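Local coordinates for protein alcohol dehydrogenase (Aeropyrum pernix, PDB 1H2B) that probably oxidises alcohols with NAD+ as the electron acceptor, binding zinc ions and the dinucleotide as a member of the zinc-containing alcohol dehydrogenase family, at residues B[113-116]-B[122-125]; B[234-239]-B[243-248]. All blocks are in the same frame, centred on the assembly; numbering follows the deposited sequence.

How the contacts relate
Both contacts are local closures, and they follow one another along the chain without nesting or crossing. Coming from the N terminus, contact 1 is met first: helix 113-116 is joined to the loop at 122-125, five residues being enclosed, beside a zinc site in the GroES-like part of the chain. Contact 2 comes more than a hundred residues later, in the coenzyme-binding part, where edge strand 234-237 meets the helix that follows it across a short turn, 238-241. The two lie on opposite sides of the centre of the chain, with centres about 40 Å apart and nearest atoms about 28 Å apart, so each ties together its own region alone.

Contact 1 (B[113-116]-B[122-125]); sequences LACR and HCEN. With ZN (zinc ion), chain K.
C115 and C123 join helix 113-116 to the loop after it through a disulfide, SG to SG 2.1 Å. C123 is modelled in two conformers, so this disulfide and metal binding by C115 may belong to different fractions of the molecules. The S-S torsion, 124°, is wider than the usual near-right angle, though strain is doubtful from one conformer. C115 carries SG beside its backbone N, anti to the carbonyl carbon (chi1 -89°), which brings the same sulfur to the zinc, SG to ZN 2.3 Å. D109 and C112 complete the observed set of protein ligands. In the disulfide conformer C123 SG lies 3.0 Å from ZN, longer than a zinc-sulfur bond.

Beside this link the A114 methyl points at the loop backbone: its CB is 3.1 Å from H122 O, a tight approach, and 4.1 Å from H122 CB. H122 turns its ring away from the helix (chi1 -65°), where NE2 meets E301 and ND1 meets R277, both of a neighbouring subunit.

The CxxC pair with an aspartate fits the structural-zinc lobe of zinc alcohol dehydrogenases; C123 may be the fourth ligand when the disulfide is open.

Contact 2 (B[234-239]-B[243-248]); sequences HVVDAR and VKQVME
A strand-to-helix contact carried by one glutamine, Q245, joins V236 and D237 on edge strand 234-237 of the parallel six-stranded sheet to the next helix, 242-249. The evidence is in the amide group. Its NE2 has its stronger partner in R240 O, in the connecting turn. It also donates to the backbone D237 O over 3.0 Å, but not ideally: the N-H...O angle is 137° and the donor stands 32° out of the carbonyl plane. This nitrogen therefore holds both the strand end and the turn. On the other side of the amide, OE1 accepts from a water at 2.6 Å, measured to its oxygen, and that water accepts from D237 N at 2.9 Å. Bonds on both ends of the amide fix its rotation, and it engages the backbone of D237 at its C=O directly and at its N-H through the water.

With CG anti to the carbonyl carbon (chi1 -69°) and the chain extended beyond it, Q245 reaches across from the helix. V236 lies alongside, its CG1 being 3.6 Å from Q245 NE2 and 4.0 Å from Q245 CB; the two side chains run past each other in opposite directions. V236 also rests on L249 of the same helix.

The D237 carboxylate leads away from the helix to R239, which grips it side-on in the guanidinium plane, NH2 to OD2 2.6 Å and NE to OD1 3.0 Å. OD1 also accepts from R239 N, closing an Asx turn just past the strand. There A238 touches the bound dinucleotide.

Strand 234-237, with helix 242-249 leading back across the sheet to strand 255-260, is the central beta-alpha-beta crossover of a Rossmann fold, here the NAD-binding domain.

Contact 1 (B[113-116]-B[122-125])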
loop_
_atom_site.group_PDB
_atom_site.type_symbol
_atom_site.label_atom_id
_atom_site.label_comp_id
_atom_site.label_asym_id
_atom_site.label_seq_id
_atom_site.Cartn_x
_atom_site.Cartn_y
_atom_site.Cartn_z
ATOM N N LEU B 113 -7.628 -19.731 7.920
ATOM C CA LEU B 113 -6.574 -18.791 7.516
ATOM C C LEU B 113 -7.055 -17.343 7.398
ATOM O O LEU B 113 -6.289 -16.401 7.683
ATOM C CB LEU B 113 -5.899 -19.245 6.219
ATOM C CG LEU B 113 -4.756 -20.264 6.379
ATOM C CD1 LEU B 113 -5.234 -21.702 6.138
ATOM C CD2 LEU B 113 -3.598 -19.927 5.447
ATOM N N ALA B 114 -8.310 -17.166 6.968
ATOM C CA ALA B 114 -8.911 -15.836 6.883
ATOM C C ALA B 114 -9.011 -15.187 8.240
ATOM O O ALA B 114 -8.662 -14.013 8.417
ATOM C CB ALA B 114 -10.289 -15.919 6.238
ATOM N N CYS B 115 -9.473 -15.962 9.198
ATOM C CA CYS B 115 -9.591 -15.517 10.557
ATOM C C CYS B 115 -8.215 -15.197 11.136
ATOM O O CYS B 115 -8.030 -14.208 11.859
ATOM C CB CYS B 115 -10.282 -16.639 11.326
ATOM S SG CYS B 115 -12.100 -16.523 11.320
ATOM N N ARG B 116 -7.234 -16.031 10.793
ATOM C CA ARG B 116 -5.877 -15.839 11.282
ATOM C C ARG B 116 -5.281 -14.584 10.628
ATOM O O ARG B 116 -4.246 -14.067 11.082
ATOM C CB ARG B 116 -4.999 -17.067 10.955
ATOM C CG ARG B 116 -5.111 -18.297 11.885
ATOM C CD ARG B 116 -4.999 -18.002 13.361
ATOM N NE ARG B 116 -3.638 -17.830 13.922
ATOM C CZ ARG B 116 -2.943 -18.797 14.537
ATOM N NH1 ARG B 116 -3.396 -20.051 14.559
ATOM N NH2 ARG B 116 -1.783 -18.509 15.125
ATOM N N HIS B 122 -14.530 -13.297 5.848
ATOM C CA HIS B 122 -14.065 -14.296 4.892
ATOM C C HIS B 122 -13.716 -15.600 5.580
ATOM O O HIS B 122 -13.072 -16.494 4.999
ATOM C CB HIS B 122 -12.944 -13.712 4.048
ATOM C CG HIS B 122 -13.442 -12.589 3.200
ATOM N ND1 HIS B 122 -14.305 -12.778 2.145
ATOM C CD2 HIS B 122 -13.272 -11.252 3.317
ATOM C CE1 HIS B 122 -14.641 -11.600 1.634
ATOM N NE2 HIS B 122 -14.021 -10.661 2.329
ATOM N N CYS B 123 -14.181 -15.712 6.818
ATOM C CA CYS B 123 -13.995 -16.928 7.575
ATOM C C CYS B 123 -14.773 -18.093 6.968
ATOM O O CYS B 123 -15.911 -17.954 6.550
ATOM C CB CYS B 123 -14.357 -16.675 9.036
ATOM S SG CYS B 123 -13.129 -15.597 9.801
ATOM N N GLU B 124 -14.104 -19.239 6.870
ATOM C CA GLU B 124 -14.675 -20.433 6.243
ATOM C C GLU B 124 -15.984 -20.915 6.854
ATOM O O GLU B 124 -16.881 -21.366 6.140
ATOM C CB GLU B 124 -13.653 -21.581 6.292
ATOM C CG GLU B 124 -12.496 -21.410 5.318
ATOM C CD GLU B 124 -12.439 -22.538 4.300
ATOM O OE1 GLU B 124 -12.722 -23.704 4.685
ATOM O OE2 GLU B 124 -12.125 -22.263 3.112
ATOM N N ASN B 125 -16.105 -20.827 8.168
ATOM C CA ASN B 125 -17.275 -21.420 8.813
ATOM C C ASN B 125 -18.232 -20.357 9.326
ATOM O O ASN B 125 -18.855 -20.516 10.373
ATOM C CB ASN B 125 -16.847 -22.353 9.955
ATOM C CG ASN B 125 -16.159 -23.619 9.453
ATOM O OD1 ASN B 125 -16.651 -24.302 8.540
ATOM N ND2 ASN B 125 -15.007 -23.935 10.048
HETATM ZN ZN ZN K . -12.522 -18.507 10.322
#

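Contact 2 (B[234-239]-B[243-248])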
loop_
_atom_site.group_PDB
_atom_site.type_symbol
_atom_site.label_atom_id
_atom_site.label_comp_id
_atom_site.label_asym_id
_atom_site.label_seq_id
_atom_site.Cartn_x
_atom_site.Cartn_y
_atom_site.Cartn_z
ATOM N N HIS B 234 -21.405 19.609 -0.990
ATOM C CA HIS B 234 -22.385 19.854 -2.028
ATOM C C HIS B 234 -23.378 18.720 -1.928
ATOM O O HIS B 234 -23.014 17.584 -1.568
ATOM C CB HIS B 234 -21.777 19.836 -3.443
ATOM C CG HIS B 234 -20.771 20.901 -3.682
ATOM N ND1 HIS B 234 -21.115 22.206 -3.967
ATOM C CD2 HIS B 234 -19.417 20.862 -3.656
ATOM C CE1 HIS B 234 -20.020 22.931 -4.089
ATOM N NE2 HIS B 234 -18.976 22.136 -3.915
ATOM N N VAL B 235 -24.646 19.024 -2.206
ATOM C CA VAL B 235 -25.619 17.935 -2.336
ATOM C C VAL B 235 -26.274 17.996 -3.683
ATOM O O VAL B 235 -26.425 19.083 -4.275
ATOM C CB VAL B 235 -26.675 17.930 -1.201
ATOM C CG1 VAL B 235 -25.976 17.815 0.142
ATOM C CG2 VAL B 235 -27.580 19.191 -1.253
ATOM N N VAL B 236 -26.726 16.830 -4.146
ATOM C CA VAL B 236 -27.291 16.713 -5.478
ATOM C C VAL B 236 -28.542 15.842 -5.418
ATOM O O VAL B 236 -28.536 14.731 -4.860
ATOM C CB VAL B 236 -26.259 16.067 -6.435
ATOM C CG1 VAL B 236 -26.949 15.518 -7.730
ATOM C CG2 VAL B 236 -25.136 17.005 -6.726
ATOM N N ASP B 237 -29.646 16.362 -5.993
ATOM C CA ASP B 237 -30.884 15.590 -6.101
ATOM C C ASP B 237 -30.771 14.718 -7.335
ATOM O O ASP B 237 -30.719 15.221 -8.468
ATOM C CB ASP B 237 -32.023 16.587 -6.302
ATOM C CG ASP B 237 -33.375 15.927 -6.364
ATOM O OD1 ASP B 237 -33.481 14.698 -6.617
ATOM O OD2 ASP B 237 -34.403 16.615 -6.188
ATOM N N ALA B 238 -30.638 13.415 -7.106
ATOM C CA ALA B 238 -30.375 12.485 -8.201
ATOM C C ALA B 238 -31.614 12.108 -8.975
ATOM O O ALA B 238 -31.549 11.252 -9.859
ATOM C CB ALA B 238 -29.669 11.236 -7.658
ATOM N N ARG B 239 -32.755 12.774 -8.715
ATOM C CA ARG B 239 -33.897 12.540 -9.594
ATOM C C ARG B 239 -33.647 13.387 -10.858
ATOM O O ARG B 239 -34.345 13.267 -11.863
ATOM C CB ARG B 239 -35.197 12.996 -8.912
ATOM C CG ARG B 239 -35.553 12.358 -7.583
ATOM C CD ARG B 239 -36.708 13.054 -6.825
ATOM N NE ARG B 239 -36.467 14.497 -6.634
ATOM C CZ ARG B 239 -37.370 15.491 -6.820
ATOM N NH1 ARG B 239 -38.637 15.239 -7.159
ATOM N NH2 ARG B 239 -37.007 16.759 -6.640
ATOM N N VAL B 243 -25.560 12.605 -13.133
ATOM C CA VAL B 243 -24.252 12.628 -13.792
ATOM C C VAL B 243 -23.933 14.042 -14.281
ATOM O O VAL B 243 -22.837 14.556 -14.062
ATOM C CB VAL B 243 -24.165 11.600 -14.965
ATOM C CG1 VAL B 243 -22.840 11.749 -15.715
ATOM C CG2 VAL B 243 -24.273 10.176 -14.410
ATOM N N LYS B 244 -24.876 14.693 -14.955
ATOM C CA LYS B 244 -24.605 16.054 -15.422
ATOM C C LYS B 244 -24.296 17.032 -14.265
ATOM O O LYS B 244 -23.333 17.835 -14.369
ATOM C CB LYS B 244 -25.817 16.549 -16.223
ATOM C CG LYS B 244 -25.696 17.954 -16.771
ATOM C CD LYS B 244 -26.739 18.179 -17.887
ATOM C CE LYS B 244 -27.207 19.642 -17.954
ATOM N NZ LYS B 244 -27.151 20.209 -19.342
ATOM N N GLN B 245 -25.076 16.961 -13.186
ATOM C CA GLN B 245 -24.833 17.818 -12.006
ATOM C C GLN B 245 -23.442 17.566 -11.417
ATOM O O GLN B 245 -22.704 18.502 -11.088
ATOM C CB GLN B 245 -25.930 17.623 -10.936
ATOM C CG GLN B 245 -27.291 18.156 -11.333
ATOM C CD GLN B 245 -28.239 18.074 -10.171
ATOM O OE1 GLN B 245 -28.111 18.826 -9.248
ATOM N NE2 GLN B 245 -29.100 17.080 -10.191
ATOM N N VAL B 246 -23.058 16.291 -11.265
ATOM C CA VAL B 246 -21.709 15.973 -10.764
ATOM C C VAL B 246 -20.597 16.407 -11.728
ATOM O O VAL B 246 -19.556 16.930 -11.270
ATOM C CB VAL B 246 -21.599 14.488 -10.328
ATOM C CG1 VAL B 246 -20.130 14.026 -10.094
ATOM C CG2 VAL B 246 -22.454 14.207 -9.112
ATOM N N MET B 247 -20.816 16.238 -13.035
ATOM C CA MET B 247 -19.859 16.745 -14.022
ATOM C C MET B 247 -19.688 18.269 -13.955
ATOM O O MET B 247 -18.554 18.769 -13.990
ATOM C CB MET B 247 -20.168 16.216 -15.419
ATOM C CG MET B 247 -19.901 14.702 -15.535
ATOM S SD MET B 247 -18.173 14.344 -15.218
ATOM C CE MET B 247 -18.093 12.525 -15.454
ATOM N N GLU B 248 -20.781 19.006 -13.779
ATOM C CA GLU B 248 -20.660 20.461 -13.544
ATOM C C GLU B 248 -19.893 20.808 -12.258
ATOM O O GLU B 248 -19.039 21.691 -12.277
ATOM C CB GLU B 248 -22.048 21.116 -13.594
ATOM C CG GLU B 248 -22.634 21.171 -15.004
ATOM C CD GLU B 248 -24.067 21.713 -15.049
ATOM O OE1 GLU B 248 -24.501 22.356 -14.058
ATOM O OE2 GLU B 248 -24.770 21.498 -16.073
HETATM O O HOH W 1 -29.631 19.002 -7.139
#